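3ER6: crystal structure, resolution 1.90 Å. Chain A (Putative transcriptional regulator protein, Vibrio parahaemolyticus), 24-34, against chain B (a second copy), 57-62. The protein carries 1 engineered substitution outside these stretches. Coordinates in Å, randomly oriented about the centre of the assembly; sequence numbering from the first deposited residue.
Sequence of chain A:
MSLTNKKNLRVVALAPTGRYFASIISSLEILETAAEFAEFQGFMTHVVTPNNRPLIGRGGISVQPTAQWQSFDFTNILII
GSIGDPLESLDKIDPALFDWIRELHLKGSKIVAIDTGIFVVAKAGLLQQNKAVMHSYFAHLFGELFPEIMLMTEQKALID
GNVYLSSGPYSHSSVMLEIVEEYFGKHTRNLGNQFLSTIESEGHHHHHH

Chain A (24-34) IISSLEILETA
Chain B (57-62) GRGGIS

Chain A 24-34 is a run of α-helix that begins earlier in the chain and continues beyond it. Its backbone bonds go from each amide to the carbonyl four residues back, such as A:Glu32 N to A:Leu28 O at 2.8 Å. Chain B 57-62 is mostly loop and leads into a strand. B:Gly57 N donates to B:Ile61 O at 3.0 Å, which ties the two ends of the loop together. The CA atoms of A:Leu28 and B:Arg58 are the nearest across the contact, 6.7 Å apart. The two stretches together bury 345 Å².

The helix meets the loop through A:Ile25, A:Leu28, A:Glu29, A:Glu32 and A:Thr33, a spacing that keeps these residues on one side of it. A:Ile30 points away.

B:Arg58 has the most area covered by the other stretch, 126 Å². Its backbone is extended (phi/psi -72/153), and its side chain is m, t, t with chi4 at -88°. The extended side chain runs obliquely over the helix surface. B:Arg58 CD is 3.6 Å from A:Glu29 CA and 3.7 Å from A:Glu29 CG, so the aliphatic part packs on the helix surface. The final turn at chi4 sets the guanidinium beside A:Glu32. B:Arg58 NH1 donates to A:Glu32 OE1 at 2.8 Å with an angle of 157°, a hydrogen bond within a salt bridge. A:Glu32 OE1 sits at the edge of the guanidinium, near its plane, where N-H groups point. A:Thr33 OG1 lies over one face, 4.2 Å from B:Arg58 NH2.

A:Glu32 is m, t with chi3 at -6° and points toward the loop. Its OE2 accepts from water 2 at 2.6 Å, and that water accepts from B:Gly59 N at 2.9 Å. A:Glu29 is m, t with chi3 at 7°. Its OE2 accepts from water 1 at 3.0 Å, which accepts from B:Arg58 N at 3.3 Å. Both glutamates thus reach loop amides through water. A:Thr33, chi1 m, turns its OG1 back to donate to A:Glu29 O at 2.7 Å.

A:Leu28 (m, t) points toward the loop, with CD1 4.0 Å from B:Gly59 CA. At B:Gly59 (phi/psi 89/16), an ideal CB would lie 2.9 Å from A:Leu28 CD1, a clash. It would also jam against the carbonyl O of B:Arg58, which alone calls for glycine. B:Gly60 also has positive phi (73/36) but makes no contact with the helix.

A:Ile25 (m, m) leaves the helix sideways, but its end comes nearer. B:Ile61 (p, t) points toward the helix. Their CD1 atoms meet at 3.8 Å, an apolar contact between two buried side chains.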

# COMPACT_ATOMS: atom_id res chain seq x y z
N ILE A 24 2.73 -1.29 5.06
CA ILE A 24 2.78 -2.59 5.75
C ILE A 24 1.86 -3.56 5.02
O ILE A 24 2.23 -4.70 4.74
CB ILE A 24 2.31 -2.42 7.22
CG1 ILE A 24 3.48 -1.88 8.05
CG2 ILE A 24 1.83 -3.75 7.84
CD1 ILE A 24 4.69 -2.96 8.17
N ILE A 25 0.65 -3.11 4.72
CA ILE A 25 -0.37 -3.99 4.07
C ILE A 25 0.15 -4.36 2.65
O ILE A 25 0.05 -5.51 2.24
CB ILE A 25 -1.71 -3.25 3.90
CG1 ILE A 25 -2.16 -2.60 5.22
CG2 ILE A 25 -2.84 -4.18 3.26
CD1 ILE A 25 -2.27 -3.65 6.36
N SER A 26 0.68 -3.38 1.88
CA SER A 26 1.14 -3.73 0.52
C SER A 26 2.29 -4.77 0.58
O SER A 26 2.36 -5.65 -0.26
CB SER A 26 1.55 -2.49 -0.29
OG SER A 26 2.65 -1.85 0.32
N SER A 27 3.15 -4.67 1.60
CA SER A 27 4.28 -5.57 1.71
C SER A 27 3.75 -6.97 1.95
O SER A 27 4.26 -7.89 1.36
CB SER A 27 5.25 -5.18 2.84
OG SER A 27 5.77 -3.86 2.62
N LEU A 28 2.74 -7.13 2.81
CA LEU A 28 2.16 -8.45 3.01
C LEU A 28 1.44 -8.97 1.78
O LEU A 28 1.46 -10.18 1.49
CB LEU A 28 1.19 -8.46 4.22
CG LEU A 28 1.85 -8.14 5.58
CD1 LEU A 28 0.86 -8.29 6.73
CD2 LEU A 28 3.18 -8.95 5.83
N GLU A 29 0.73 -8.09 1.08
CA GLU A 29 0.07 -8.54 -0.15
C GLU A 29 1.12 -9.06 -1.10
O GLU A 29 0.88 -10.06 -1.76
CB GLU A 29 -0.64 -7.33 -0.80
CG GLU A 29 -1.92 -7.00 0.03
CD GLU A 29 -2.74 -5.75 -0.45
OE1 GLU A 29 -2.43 -5.19 -1.49
OE2 GLU A 29 -3.68 -5.37 0.28
N ILE A 30 2.28 -8.38 -1.21
CA ILE A 30 3.30 -8.85 -2.16
C ILE A 30 3.88 -10.17 -1.65
O ILE A 30 3.99 -11.13 -2.38
CB ILE A 30 4.47 -7.79 -2.37
CG1 ILE A 30 3.93 -6.52 -3.05
CG2 ILE A 30 5.72 -8.40 -3.21
CD1 ILE A 30 4.85 -5.31 -2.95
N LEU A 31 4.34 -10.20 -0.40
CA LEU A 31 4.87 -11.45 0.14
C LEU A 31 3.92 -12.66 0.01
O LEU A 31 4.38 -13.77 -0.39
CB LEU A 31 5.35 -11.27 1.58
CG LEU A 31 6.54 -10.27 1.68
CD1 LEU A 31 6.89 -10.12 3.17
CD2 LEU A 31 7.82 -10.61 0.80
N GLU A 32 2.64 -12.52 0.40
CA GLU A 32 1.70 -13.66 0.27
C GLU A 32 1.43 -14.07 -1.19
O GLU A 32 1.33 -15.30 -1.51
CB GLU A 32 0.37 -13.42 0.99
CG GLU A 32 0.60 -13.30 2.50
CD GLU A 32 -0.68 -13.44 3.29
OE1 GLU A 32 -1.77 -13.52 2.66
OE2 GLU A 32 -0.59 -13.47 4.55
N THR A 33 1.29 -13.08 -2.07
CA THR A 33 1.16 -13.35 -3.50
C THR A 33 2.31 -14.21 -4.03
O THR A 33 2.10 -15.16 -4.77
CB THR A 33 0.94 -12.03 -4.32
OG1 THR A 33 -0.24 -11.36 -3.80
CG2 THR A 33 0.76 -12.32 -5.85
N ALA A 34 3.54 -13.86 -3.66
CA ALA A 34 4.73 -14.63 -4.07
C ALA A 34 4.72 -16.04 -3.47
O ALA A 34 5.07 -17.02 -4.14
CB ALA A 34 5.95 -13.89 -3.61
N GLY B 57 -8.46 -8.51 5.90
CA GLY B 57 -7.23 -8.21 5.21
C GLY B 57 -6.16 -9.23 5.61
O GLY B 57 -6.37 -10.07 6.49
N ARG B 58 -5.00 -9.15 4.97
CA ARG B 58 -3.91 -10.09 5.26
C ARG B 58 -3.27 -9.82 6.63
O ARG B 58 -3.35 -8.68 7.17
CB ARG B 58 -2.87 -10.06 4.13
CG ARG B 58 -3.50 -10.49 2.76
CD ARG B 58 -2.54 -10.29 1.64
NE ARG B 58 -3.17 -10.51 0.31
CZ ARG B 58 -3.27 -11.66 -0.34
NH1 ARG B 58 -2.83 -12.81 0.20
NH2 ARG B 58 -3.83 -11.67 -1.57
N GLY B 59 -2.70 -10.86 7.25
CA GLY B 59 -1.92 -10.63 8.48
C GLY B 59 -2.89 -10.74 9.65
O GLY B 59 -2.58 -10.27 10.76
N GLY B 60 -4.08 -11.32 9.40
CA GLY B 60 -5.05 -11.58 10.46
C GLY B 60 -5.74 -10.32 10.97
O GLY B 60 -6.03 -10.19 12.17
N ILE B 61 -6.01 -9.38 10.08
CA ILE B 61 -6.71 -8.14 10.52
C ILE B 61 -8.10 -8.08 9.93
O ILE B 61 -8.38 -8.75 8.89
CB ILE B 61 -6.00 -6.84 10.03
CG1 ILE B 61 -5.83 -6.84 8.49
CG2 ILE B 61 -4.61 -6.69 10.65
CD1 ILE B 61 -5.18 -5.49 7.91
N SER B 62 -8.96 -7.30 10.58
CA SER B 62 -10.27 -6.94 9.97
C SER B 62 -10.36 -5.42 9.94
O SER B 62 -9.81 -4.77 10.84
CB SER B 62 -11.48 -7.60 10.64
OG SER B 62 -11.79 -7.06 11.89
O HOH W 1 -4.59 -7.32 2.30
O HOH W 2 -2.78 -13.45 5.88